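Local coordinates for BT_4661 (Bacteroides thetaiotaomicron, PDB 4AK2), which binds heparin and heparan sulphate at the bacterial surface as a SusE-like glycan-binding protein of the heparin utilisation locus, this chain being its ligand-binding domain, at residues A[13-18]-A[26-31]; A[118-123]-A[265-270]; A[160-165]-A[248-253]. All coordinates share one frame; numbering follows the deposited sequence.

Contact 1 of 3, residues A[13-18]-A[26-31]; sequences GNNLGL and DQFRIE
Asn15 grips the backbone of Arg29 with both ends of its amide: OD1 accepts from Arg29 N at 2.9 Å, a nearly straight bond (165°), while ND2 donates to Arg29 O. Chi1 (69°) sets CG between the backbone N and the carbonyl carbon. The tight part is at buried Gly13, Asp26 and Phe28. Gly13 O takes the N-H of Gln27 at 3.1 Å, Gly13 N meets Asp26 OD1 from above the carboxylate plane, and Asn14 CA sits over one face of the Phe28 ring, 4.2 Å from its centroid, a CH-pi contact. The solvent side is at Asn15, which is exposed, with Leu16 and Arg29 partly so. Leu16 lays CD2 against Arg29 CB at 3.6 Å and CD1 beside Gln27 CG, crossing both side chains at about a right angle; the guanidinium beyond is held by His114, Tyr127 and Thr128. The second backbone bond, Asn15 N to Gln27 O, is weak at 3.5 Å. Asn14 OD1 accepts from Leu16 N at 2.9 Å and also from Leu18 N, curling the loop on itself. The result is an Asx turn that starts at Asn14, the residue that also forms the single beta bridge with Gln27, on the outermost strand of a four-stranded mixed sheet.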
loop_
_atom_site.group_PDB
_atom_site.type_symbol
_atom_site.label_atom_id
_atom_site.label_comp_id
_atom_site.label_asym_id
_atom_site.label_seq_id
_atom_site.Cartn_x
_atom_site.Cartn_y
_atom_site.Cartn_z
ATOM N N GLY A 13 -9.190 -8.770 8.213
ATOM C CA GLY A 13 -8.036 -8.957 9.099
ATOM C C GLY A 13 -6.728 -9.151 8.362
ATOM O O GLY A 13 -6.498 -8.563 7.313
ATOM N N ASN A 14 -5.821 -9.913 8.936
ATOM C CA ASN A 14 -4.485 -10.061 8.381
ATOM C C ASN A 14 -3.953 -11.401 8.817
ATOM O O ASN A 14 -4.451 -11.977 9.801
ATOM C CB ASN A 14 -3.586 -8.913 8.840
ATOM C CG ASN A 14 -3.271 -8.956 10.324
ATOM O OD1 ASN A 14 -2.382 -9.684 10.775
ATOM N ND2 ASN A 14 -4.026 -8.157 11.088
ATOM N N ASN A 15 -2.967 -11.917 8.093
ATOM C CA ASN A 15 -2.313 -13.160 8.474
ATOM C C ASN A 15 -0.894 -12.889 9.009
ATOM O O ASN A 15 -0.029 -13.757 8.885
ATOM C CB ASN A 15 -2.289 -14.161 7.303
ATOM C CG ASN A 15 -1.365 -13.717 6.184
ATOM O OD1 ASN A 15 -0.881 -12.584 6.158
ATOM N ND2 ASN A 15 -1.120 -14.633 5.242
ATOM N N LEU A 16 -0.680 -11.702 9.605
ATOM C CA LEU A 16 0.611 -11.232 10.099
ATOM C C LEU A 16 0.702 -11.314 11.621
ATOM O O LEU A 16 1.744 -10.994 12.157
ATOM C CB LEU A 16 0.897 -9.777 9.642
ATOM C CG LEU A 16 0.774 -9.419 8.140
ATOM C CD1 LEU A 16 1.157 -7.968 7.892
ATOM C CD2 LEU A 16 1.665 -10.324 7.337
ATOM N N GLY A 17 -0.373 -11.747 12.295
ATOM C CA GLY A 17 -0.398 -11.817 13.770
ATOM C C GLY A 17 -0.593 -10.468 14.447
ATOM O O GLY A 17 -0.351 -10.326 15.653
ATOM N N LEU A 18 -1.041 -9.478 13.663
ATOM C CA LEU A 18 -1.263 -8.134 14.160
ATOM C C LEU A 18 -2.661 -7.965 14.750
ATOM O O LEU A 18 -3.663 -8.342 14.079
ATOM C CB LEU A 18 -1.012 -7.101 13.054
ATOM C CG LEU A 18 0.433 -7.073 12.531
ATOM C CD1 LEU A 18 0.532 -6.214 11.300
ATOM C CD2 LEU A 18 1.328 -6.517 13.652
ATOM N N ASP A 26 -6.567 -4.442 6.070
ATOM C CA ASP A 26 -6.728 -5.849 5.706
ATOM C C ASP A 26 -5.599 -6.230 4.758
ATOM O O ASP A 26 -5.469 -5.624 3.664
ATOM C CB ASP A 26 -8.097 -6.090 5.070
ATOM C CG ASP A 26 -9.233 -6.058 6.068
ATOM O OD1 ASP A 26 -8.973 -6.088 7.298
ATOM O OD2 ASP A 26 -10.401 -6.022 5.612
ATOM N N GLN A 27 -4.737 -7.140 5.175
ATOM C CA GLN A 27 -3.476 -7.370 4.454
ATOM C C GLN A 27 -2.938 -8.754 4.700
ATOM O O GLN A 27 -2.999 -9.267 5.809
ATOM C CB GLN A 27 -2.467 -6.279 4.845
ATOM C CG GLN A 27 -1.930 -6.402 6.286
ATOM C CD GLN A 27 -1.284 -5.110 6.730
ATOM O OE1 GLN A 27 -0.145 -4.830 6.422
ATOM N NE2 GLN A 27 -2.047 -4.312 7.517
ATOM N N PHE A 28 -2.472 -9.398 3.617
ATOM C CA PHE A 28 -2.058 -10.788 3.631
ATOM C C PHE A 28 -0.744 -10.982 2.938
ATOM O O PHE A 28 -0.568 -10.521 1.820
ATOM C CB PHE A 28 -3.155 -11.671 2.969
ATOM C CG PHE A 28 -4.429 -11.581 3.743
ATOM C CD1 PHE A 28 -5.348 -10.566 3.500
ATOM C CD2 PHE A 28 -4.670 -12.448 4.811
ATOM C CE1 PHE A 28 -6.483 -10.418 4.312
ATOM C CE2 PHE A 28 -5.808 -12.295 5.619
ATOM C CZ PHE A 28 -6.684 -11.289 5.385
ATOM N N ARG A 29 0.174 -11.644 3.620
ATOM C CA ARG A 29 1.465 -11.966 3.059
ATOM C C ARG A 29 1.467 -13.402 2.583
ATOM O O ARG A 29 0.997 -14.316 3.268
ATOM C CB ARG A 29 2.579 -11.755 4.119
ATOM C CG ARG A 29 3.950 -12.233 3.623
ATOM C CD ARG A 29 5.073 -11.705 4.507
ATOM N NE ARG A 29 5.292 -10.279 4.282
ATOM C CZ ARG A 29 5.429 -9.342 5.229
ATOM N NH1 ARG A 29 5.348 -9.616 6.569
ATOM N NH2 ARG A 29 5.646 -8.098 4.829
ATOM N N ILE A 30 2.041 -13.601 1.405
ATOM C CA ILE A 30 2.415 -14.932 0.926
ATOM C C ILE A 30 3.894 -15.076 1.270
ATOM O O ILE A 30 4.728 -14.289 0.796
ATOM C CB ILE A 30 2.166 -15.102 -0.588
ATOM C CG1 ILE A 30 0.683 -14.823 -0.909
ATOM C CG2 ILE A 30 2.592 -16.499 -1.024
ATOM C CD1 ILE A 30 0.338 -13.399 -1.267
ATOM N N GLU A 31 4.213 -16.047 2.129
ATOM C CA GLU A 31 5.567 -16.206 2.650
ATOM C C GLU A 31 6.570 -16.483 1.525
ATOM O O GLU A 31 6.224 -17.048 0.485
ATOM C CB GLU A 31 5.619 -17.348 3.680
ATOM C CG GLU A 31 5.473 -18.745 3.043
ATOM C CD GLU A 31 5.478 -19.875 4.086
ATOM O OE1 GLU A 31 6.226 -19.774 5.102
ATOM O OE2 GLU A 31 4.728 -20.857 3.899
#

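Contact 2 of 3, residues A[118-123]-A[265-270]; sequences ISDSNV and SGARVS. With NA (sodium ion), chain C; IDS (2-O-sulfo-alpha-L-idopyranuronic acid), chain B; SGN (2-deoxy-6-O-sulfo-2-(sulfoamino)-alpha-D-glucopyranose), chain D.
Asp120 donates its backbone N-H to Gly266 O at 2.9 Å, a nearly straight bond (167°) whose donor stands above the carbonyl plane. The Asp120 side chain then runs on over the same residue. CB lies 3.4 Å from Gly266 O; CG is about equally close to the carbonyl oxygen and carbon of Gly266; OD1 rests near Gly266 CA, and OD2 lies 3.3 Å from Gly266 C. CG is anti to the carbonyl carbon (chi1 -77°), beside the residue's own backbone N. From OD2 a water takes over, donating to the carboxylate and accepting from Gly266 N at 2.9 Å. Gly266 is thus held at both its N-H, through the water, and its carbonyl O. Ser119 adds CB against Gly266 O, while its OG is hydrogen-bonded to Tyr253 OH. The loop at 118-123 is in this way joined to the residues leading into strand 268-276, the strand that carries part of the heparin-binding site. Arg268, on this strand, points away from the loop and reaches the glycan with a chain extended from CG to NE. NE is held by Ala263 O. NH1 donates to a sulfate oxygen of the iduronate in chain B (O2S) and, at 2.9 Å, to O4S of the glucosamine in chain D; NH2 takes O5S of the same glucosamine at 3.0 Å. Both sulfur atoms lie near the guanidinium plane, and Ser265 CA sits over one face. Two residues on, in the conformer given, Ser270 OG lies 2.9 Å from a sodium ion.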
loop_
_atom_site.group_PDB
_atom_site.type_symbol
_atom_site.label_atom_id
_atom_site.label_comp_id
_atom_site.label_asym_id
_atom_site.label_seq_id
_atom_site.Cartn_x
_atom_site.Cartn_y
_atom_site.Cartn_z
ATOM N N ILE A 118 13.140 -14.017 -0.831
ATOM C CA ILE A 118 14.550 -13.739 -0.598
ATOM C C ILE A 118 15.102 -13.228 -1.937
ATOM O O ILE A 118 15.107 -13.949 -2.946
ATOM C CB ILE A 118 15.295 -14.989 -0.092
ATOM C CG1 ILE A 118 14.630 -15.501 1.186
ATOM C CG2 ILE A 118 16.777 -14.671 0.128
ATOM C CD1 ILE A 118 15.263 -16.741 1.819
ATOM N N SER A 119 15.534 -11.973 -1.939
ATOM C CA SER A 119 16.065 -11.313 -3.144
ATOM C C SER A 119 17.606 -11.343 -3.149
ATOM O O SER A 119 18.189 -12.135 -2.414
ATOM C CB SER A 119 15.447 -9.905 -3.283
ATOM O OG SER A 119 15.543 -9.174 -2.086
ATOM N N ASP A 120 18.278 -10.512 -3.948
ATOM C CA ASP A 120 19.749 -10.578 -4.000
ATOM C C ASP A 120 20.369 -10.382 -2.616
ATOM O O ASP A 120 19.848 -9.630 -1.766
ATOM C CB ASP A 120 20.333 -9.480 -4.912
ATOM C CG ASP A 120 20.212 -9.782 -6.389
ATOM O OD1 ASP A 120 19.748 -10.878 -6.794
ATOM O OD2 ASP A 120 20.574 -8.877 -7.180
ATOM N N SER A 121 21.544 -10.989 -2.443
ATOM C CA SER A 121 22.374 -10.752 -1.260
ATOM C C SER A 121 21.691 -11.190 0.035
ATOM O O SER A 121 21.939 -10.617 1.091
ATOM C CB SER A 121 22.802 -9.273 -1.172
ATOM O OG SER A 121 23.471 -8.909 -2.354
ATOM N N ASN A 122 20.831 -12.198 -0.069
ATOM C CA ASN A 122 20.154 -12.809 1.093
ATOM C C ASN A 122 19.177 -11.887 1.829
ATOM O O ASN A 122 18.764 -12.181 2.946
ATOM C CB ASN A 122 21.095 -13.557 2.042
ATOM C CG ASN A 122 20.952 -15.056 1.882
ATOM O OD1 ASN A 122 19.818 -15.588 1.804
ATOM N ND2 ASN A 122 22.071 -15.738 1.775
ATOM N N VAL A 123 18.758 -10.808 1.152
ATOM C CA VAL A 123 17.816 -9.848 1.722
ATOM C C VAL A 123 16.422 -10.444 1.671
ATOM O O VAL A 123 16.003 -11.029 0.680
ATOM C CB VAL A 123 17.858 -8.504 0.953
ATOM C CG1 VAL A 123 16.707 -7.554 1.315
ATOM C CG2 VAL A 123 19.211 -7.851 1.137
ATOM N N SER A 265 18.471 -5.906 -11.240
ATOM C CA SER A 265 17.061 -6.315 -11.174
ATOM C C SER A 265 16.706 -7.149 -9.926
ATOM O O SER A 265 15.575 -7.058 -9.399
ATOM C CB SER A 265 16.650 -7.027 -12.496
ATOM O OG SER A 265 17.241 -8.301 -12.605
ATOM N N GLY A 266 17.670 -7.926 -9.430
ATOM C CA GLY A 266 17.403 -8.781 -8.260
ATOM C C GLY A 266 17.435 -8.029 -6.929
ATOM O O GLY A 266 17.165 -8.627 -5.888
ATOM N N ALA A 267 17.796 -6.742 -6.943
ATOM C CA ALA A 267 17.826 -5.916 -5.723
ATOM C C ALA A 267 16.747 -4.820 -5.780
ATOM O O ALA A 267 16.960 -3.702 -5.328
ATOM C CB ALA A 267 19.230 -5.330 -5.543
ATOM N N ARG A 268 15.585 -5.185 -6.347
ATOM C CA ARG A 268 14.452 -4.297 -6.546
ATOM C C ARG A 268 13.206 -4.985 -6.081
ATOM O O ARG A 268 12.911 -6.116 -6.497
ATOM C CB ARG A 268 14.294 -3.985 -8.023
ATOM C CG ARG A 268 15.562 -3.468 -8.705
ATOM C CD ARG A 268 15.291 -3.078 -10.144
ATOM N NE ARG A 268 16.544 -2.784 -10.832
ATOM C CZ ARG A 268 16.667 -2.744 -12.154
ATOM N NH1 ARG A 268 15.602 -3.023 -12.906
ATOM N NH2 ARG A 268 17.854 -2.489 -12.701
ATOM N N VAL A 269 12.432 -4.273 -5.272
ATOM C CA VAL A 269 11.203 -4.837 -4.662
ATOM C C VAL A 269 10.164 -3.751 -4.514
ATOM O O VAL A 269 10.515 -2.548 -4.499
ATOM C CB VAL A 269 11.509 -5.500 -3.286
ATOM C CG1 VAL A 269 12.167 -6.869 -3.457
ATOM C CG2 VAL A 269 12.327 -4.559 -2.381
ATOM N N SER A 270 8.903 -4.138 -4.325
ATOM C CA SER A 270 7.872 -3.173 -3.955
ATOM C C SER A 270 7.159 -3.710 -2.720
ATOM O O SER A 270 6.080 -4.305 -2.782
ATOM C CB SER A 270 6.900 -2.902 -5.107
ATOM O OG SER A 270 7.592 -2.407 -6.274
HETATM NA NA NA C . 6.107 -0.677 -8.026
HETATM C C1 IDS B . 11.784 -2.701 -16.332
HETATM C C2 IDS B . 11.435 -2.844 -14.874
HETATM C C3 IDS B . 9.947 -2.566 -14.535
HETATM C C4 IDS B . 9.011 -3.248 -15.522
HETATM C C5 IDS B . 9.460 -2.850 -16.934
HETATM C C6 IDS B . 8.508 -3.329 -17.986
HETATM O O2 IDS B . 11.881 -4.139 -14.443
HETATM O O3 IDS B . 9.730 -1.148 -14.573
HETATM O O4 IDS B . 9.117 -4.660 -15.309
HETATM O O5 IDS B . 10.797 -3.317 -17.146
HETATM O O6A IDS B . 7.324 -2.936 -17.895
HETATM O O6B IDS B . 8.911 -4.082 -18.891
HETATM S S IDS B . 12.169 -4.449 -12.970
HETATM O O1S IDS B . 13.114 -5.572 -13.034
HETATM O O2S IDS B . 12.737 -3.231 -12.385
HETATM O O3S IDS B . 10.862 -4.817 -12.348
HETATM C C1 SGN D . 13.992 1.130 -19.160
HETATM C C2 SGN D . 12.725 0.501 -19.772
HETATM C C3 SGN D . 11.807 -0.104 -18.695
HETATM C C4 SGN D . 12.650 -1.053 -17.827
HETATM C C5 SGN D . 13.862 -0.288 -17.222
HETATM C C6 SGN D . 14.813 -1.100 -16.340
HETATM N N2 SGN D . 12.049 1.470 -20.632
HETATM O O3 SGN D . 10.714 -0.814 -19.288
HETATM O O4 SGN D . 11.886 -1.309 -16.628
HETATM O O5 SGN D . 14.652 0.179 -18.332
HETATM O O6 SGN D . 15.337 -2.138 -17.158
HETATM S S1 SGN D . 12.429 1.554 -22.192
HETATM O O1S SGN D . 13.872 1.656 -22.296
HETATM O O2S SGN D . 11.868 0.376 -22.779
HETATM O O3S SGN D . 11.741 2.905 -22.680
HETATM S S2 SGN D . 16.228 -3.210 -16.496
HETATM O O4S SGN D . 15.325 -3.952 -15.610
HETATM O O5S SGN D . 17.307 -2.408 -15.640
HETATM O O6S SGN D . 16.728 -4.042 -17.510
HETATM O O HOH W 1 20.454 -8.437 -9.802
HETATM O O HOH W 2 4.468 -2.598 -8.491
#

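Contact 3 of 3, residues A[160-165]-A[248-253]; sequences YRRDFF and IGQITY. With NA (sodium ion), chain C; SGN (2-deoxy-6-O-sulfo-2-(sulfoamino)-alpha-D-glucopyranose), chain E; IDS (2-O-sulfo-alpha-L-idopyranuronic acid), chain F; IDS (2-O-sulfo-alpha-L-idopyranuronic acid), chain B.
Strand 163-165 runs antiparallel to strand 248-253, their axes 4.7 Å apart at 163°, and Phe165 and Ile248 exchange N-H...O bonds both ways. Before this the chain turns a corner at Arg162, yet Tyr160 still pairs with Ile251. Ile251 CG1 sits over one face of the Tyr160 ring, 3.8 Å from its centroid. On the other face of the sheet Arg162 and Gln250 lie side by side, and Arg162 NH1 donates in its own plane to Gln250 OE1 at 2.8 Å. That bond helps fix the guanidinium, whose NE and NH2 form a fork on the carboxylate of the iduronate in chain F, NE to O6B at 2.8 Å. Gln250 NE2 meets the chain B iduronate sulfate at 2.9 Å, and Asp163 OD2 accepts from O3 of that sugar at 2.6 Å. The Arg161 chain bends at chi2 (58°), which sets CD; NH1 and NH2 reach O3 of the chain E glucosamine, with an N-sulfo oxygen (O1S) over the guanidinium centre, while NE donates to Gln261 O. Asp163 O also binds the sodium ion. Strand 248-253 is flanked on its other edge by strand 268-276, while Tyr160 packs on strand 220-222 and Phe164 meets Trp192 of helix 187-195.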
loop_
_atom_site.group_PDB
_atom_site.type_symbol
_atom_site.label_atom_id
_atom_site.label_comp_id
_atom_site.label_asym_id
_atom_site.label_seq_id
_atom_site.Cartn_x
_atom_site.Cartn_y
_atom_site.Cartn_z
ATOM N N TYR A 160 13.368 4.642 -2.638
ATOM C CA TYR A 160 12.458 4.594 -3.791
ATOM C C TYR A 160 13.223 4.912 -5.061
ATOM O O TYR A 160 14.182 5.681 -5.088
ATOM C CB TYR A 160 11.314 5.570 -3.594
ATOM C CG TYR A 160 10.193 5.078 -2.682
ATOM C CD1 TYR A 160 9.136 4.349 -3.199
ATOM C CD2 TYR A 160 10.181 5.371 -1.296
ATOM C CE1 TYR A 160 8.079 3.896 -2.410
ATOM C CE2 TYR A 160 9.152 4.928 -0.525
ATOM C CZ TYR A 160 8.106 4.221 -1.039
ATOM O OH TYR A 160 7.057 3.827 -0.225
ATOM N N ARG A 161 12.707 4.332 -6.151
ATOM C CA ARG A 161 13.404 4.391 -7.478
ATOM C C ARG A 161 12.527 4.690 -8.684
ATOM O O ARG A 161 12.917 5.534 -9.522
ATOM C CB ARG A 161 14.220 3.117 -7.729
ATOM C CG ARG A 161 15.002 3.060 -9.062
ATOM C CD ARG A 161 15.976 4.231 -9.191
ATOM N NE ARG A 161 16.735 4.163 -10.443
ATOM C CZ ARG A 161 16.286 4.616 -11.611
ATOM N NH1 ARG A 161 15.067 5.168 -11.709
ATOM N NH2 ARG A 161 17.031 4.470 -12.696
ATOM N N ARG A 162 11.441 3.943 -8.861
ATOM C CA ARG A 162 10.723 3.929 -10.156
ATOM C C ARG A 162 9.376 3.269 -9.912
ATOM O O ARG A 162 9.115 2.758 -8.811
ATOM C CB ARG A 162 11.503 3.140 -11.234
ATOM C CG ARG A 162 11.801 1.705 -10.894
ATOM C CD ARG A 162 12.288 0.859 -12.070
ATOM N NE ARG A 162 13.598 1.272 -12.598
ATOM C CZ ARG A 162 14.787 0.901 -12.134
ATOM N NH1 ARG A 162 14.884 0.201 -10.987
ATOM N NH2 ARG A 162 15.897 1.284 -12.770
ATOM N N ASP A 163 8.527 3.236 -10.932
ATOM C CA ASP A 163 7.306 2.453 -10.976
ATOM C C ASP A 163 6.382 2.862 -9.810
ATOM O O ASP A 163 6.002 2.020 -8.972
ATOM C CB ASP A 163 7.603 0.942 -11.003
ATOM C CG ASP A 163 8.355 0.495 -12.254
ATOM O OD1 ASP A 163 8.311 1.205 -13.261
ATOM O OD2 ASP A 163 8.974 -0.556 -12.152
ATOM N N PHE A 164 6.002 4.128 -9.810
ATOM C CA PHE A 164 5.096 4.673 -8.817
ATOM C C PHE A 164 3.681 4.610 -9.366
ATOM O O PHE A 164 3.433 4.930 -10.538
ATOM C CB PHE A 164 5.458 6.116 -8.492
ATOM C CG PHE A 164 6.852 6.299 -7.973
ATOM C CD1 PHE A 164 7.113 6.212 -6.618
ATOM C CD2 PHE A 164 7.917 6.567 -8.845
ATOM C CE1 PHE A 164 8.389 6.385 -6.138
ATOM C CE2 PHE A 164 9.205 6.741 -8.376
ATOM C CZ PHE A 164 9.454 6.638 -7.018
ATOM N N PHE A 165 2.735 4.172 -8.544
ATOM C CA PHE A 165 1.328 4.044 -8.938
ATOM C C PHE A 165 0.484 4.607 -7.792
ATOM O O PHE A 165 0.825 4.384 -6.581
ATOM C CB PHE A 165 0.875 2.605 -9.088
ATOM C CG PHE A 165 1.593 1.824 -10.183
ATOM C CD1 PHE A 165 2.909 1.338 -9.968
ATOM C CD2 PHE A 165 0.949 1.499 -11.391
ATOM C CE1 PHE A 165 3.570 0.592 -10.922
ATOM C CE2 PHE A 165 1.624 0.731 -12.337
ATOM C CZ PHE A 165 2.924 0.290 -12.111
ATOM N N ILE A 248 2.001 2.885 -4.293
ATOM C CA ILE A 248 3.076 1.903 -4.302
ATOM C C ILE A 248 4.204 2.372 -5.218
ATOM O O ILE A 248 3.890 2.973 -6.281
ATOM C CB ILE A 248 2.561 0.495 -4.616
ATOM C CG1 ILE A 248 3.686 -0.535 -4.551
ATOM C CG2 ILE A 248 1.881 0.450 -6.012
ATOM C CD1 ILE A 248 3.196 -1.978 -4.620
ATOM N N GLY A 249 5.450 2.143 -4.848
ATOM C CA GLY A 249 6.625 2.427 -5.729
ATOM C C GLY A 249 7.641 1.363 -5.556
ATOM O O GLY A 249 7.727 0.711 -4.520
ATOM N N GLN A 250 8.477 1.122 -6.579
ATOM C CA GLN A 250 9.605 0.239 -6.450
ATOM C C GLN A 250 10.689 0.889 -5.627
ATOM O O GLN A 250 11.006 2.083 -5.805
ATOM C CB GLN A 250 10.159 -0.144 -7.852
ATOM C CG GLN A 250 11.181 -1.247 -7.715
ATOM C CD GLN A 250 11.942 -1.456 -9.019
ATOM O OE1 GLN A 250 12.962 -0.800 -9.227
ATOM N NE2 GLN A 250 11.404 -2.314 -9.923
ATOM N N ILE A 251 11.273 0.056 -4.759
ATOM C CA ILE A 251 12.358 0.464 -3.856
ATOM C C ILE A 251 13.594 -0.401 -4.181
ATOM O O ILE A 251 13.458 -1.600 -4.471
ATOM C CB ILE A 251 11.924 0.294 -2.370
ATOM C CG1 ILE A 251 10.756 1.227 -2.061
ATOM C CG2 ILE A 251 13.078 0.574 -1.416
ATOM C CD1 ILE A 251 10.050 0.897 -0.729
ATOM N N THR A 252 14.763 0.228 -4.238
ATOM C CA THR A 252 15.991 -0.503 -4.509
ATOM C C THR A 252 16.885 -0.491 -3.285
ATOM O O THR A 252 16.769 0.403 -2.417
ATOM C CB THR A 252 16.743 0.051 -5.732
ATOM O OG1 THR A 252 17.086 1.418 -5.518
ATOM C CG2 THR A 252 15.843 -0.065 -6.970
ATOM N N TYR A 253 17.789 -1.450 -3.191
ATOM C CA TYR A 253 18.695 -1.491 -2.029
ATOM C C TYR A 253 20.100 -1.802 -2.488
ATOM O O TYR A 253 20.325 -2.275 -3.609
ATOM C CB TYR A 253 18.237 -2.494 -0.962
ATOM C CG TYR A 253 18.164 -3.930 -1.434
ATOM C CD1 TYR A 253 19.315 -4.736 -1.455
ATOM C CD2 TYR A 253 16.938 -4.514 -1.756
ATOM C CE1 TYR A 253 19.255 -6.060 -1.860
ATOM C CE2 TYR A 253 16.867 -5.838 -2.177
ATOM C CZ TYR A 253 18.017 -6.611 -2.183
ATOM O OH TYR A 253 17.936 -7.921 -2.570
HETATM NA NA NA C . 6.107 -0.677 -8.026
HETATM C C1 SGN E . 14.967 9.565 -14.530
HETATM C C2 SGN E . 14.964 8.140 -13.969
HETATM C C3 SGN E . 15.011 7.153 -15.141
HETATM C C4 SGN E . 13.904 7.444 -16.138
HETATM C C5 SGN E . 13.956 8.893 -16.632
HETATM C C6 SGN E . 12.704 9.212 -17.457
HETATM N N2 SGN E . 16.080 7.977 -13.046
HETATM O O1 SGN E . 16.231 9.874 -15.110
HETATM O O3 SGN E . 14.843 5.845 -14.593
HETATM O O4 SGN E . 14.130 6.670 -17.328
HETATM O O5 SGN E . 13.908 9.726 -15.473
HETATM O O6 SGN E . 12.774 10.537 -17.951
HETATM S S1 SGN E . 16.045 8.478 -11.533
HETATM O O1S SGN E . 17.035 7.718 -10.801
HETATM O O2S SGN E . 16.264 9.895 -11.404
HETATM O O3S SGN E . 14.608 8.151 -11.009
HETATM S S2 SGN E . 11.556 11.148 -18.668
HETATM O O4S SGN E . 11.349 10.451 -19.936
HETATM O O5S SGN E . 11.965 12.713 -18.951
HETATM O O6S SGN E . 10.422 11.123 -17.732
HETATM C C1 IDS F . 13.111 5.702 -17.633
HETATM C C2 IDS F . 13.303 5.257 -19.093
HETATM C C3 IDS F . 14.507 4.324 -19.293
HETATM C C4 IDS F . 14.595 3.218 -18.237
HETATM C C5 IDS F . 14.469 3.851 -16.843
HETATM C C6 IDS F . 14.516 2.887 -15.687
HETATM O O2 IDS F . 12.115 4.576 -19.523
HETATM O O3 IDS F . 15.726 5.068 -19.297
HETATM O O4 IDS F . 13.540 2.264 -18.413
HETATM O O5 IDS F . 13.223 4.571 -16.771
HETATM O O6A IDS F . 15.560 2.235 -15.465
HETATM O O6B IDS F . 13.465 2.775 -15.007
HETATM S S IDS F . 10.893 5.347 -20.140
HETATM O O1S IDS F . 9.776 4.414 -20.315
HETATM O O2S IDS F . 10.567 6.440 -19.202
HETATM O O3S IDS F . 11.435 5.856 -21.404
HETATM C C1 IDS B . 11.784 -2.701 -16.332
HETATM C C2 IDS B . 11.435 -2.844 -14.874
HETATM C C3 IDS B . 9.947 -2.566 -14.535
HETATM C C4 IDS B . 9.011 -3.248 -15.522
HETATM C C5 IDS B . 9.460 -2.850 -16.934
HETATM C C6 IDS B . 8.508 -3.329 -17.986
HETATM O O2 IDS B . 11.881 -4.139 -14.443
HETATM O O3 IDS B . 9.730 -1.148 -14.573
HETATM O O4 IDS B . 9.117 -4.660 -15.309
HETATM O O5 IDS B . 10.797 -3.317 -17.146
HETATM O O6A IDS B . 7.324 -2.936 -17.895
HETATM O O6B IDS B . 8.911 -4.082 -18.891
HETATM S S IDS B . 12.169 -4.449 -12.970
HETATM O O1S IDS B . 13.114 -5.572 -13.034
HETATM O O2S IDS B . 12.737 -3.231 -12.385
HETATM O O3S IDS B . 10.862 -4.817 -12.348
HETATM O O HOH W 3 4.947 2.599 -1.517
HETATM O O HOH W 4 16.757 4.437 -5.616
HETATM O O HOH W 5 8.151 -2.412 -10.249
HETATM O O HOH W 2 4.468 -2.598 -8.491
#

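In the fold
From the N terminus, contact 1 comes first and is purely local: it closes the short loop between strands 10-11 and 27-30 at the edge of the four-stranded sheet. The chain then goes through that sheet and leaves strand 105-115 into the loop at 118-123, where contact 2 opens; it closes only at 265-270. Contact 3 lies wholly within that span, joining strands 157-161 and 163-168 to strand 241-254. Contacts 2 and 3 touch, since strands 241-254 and 268-276 are neighbours in the seven-stranded sheet, and they share the chain B iduronate and a sodium ion. Contact 1 stands apart, its centre about 22 Å from that of contact 3.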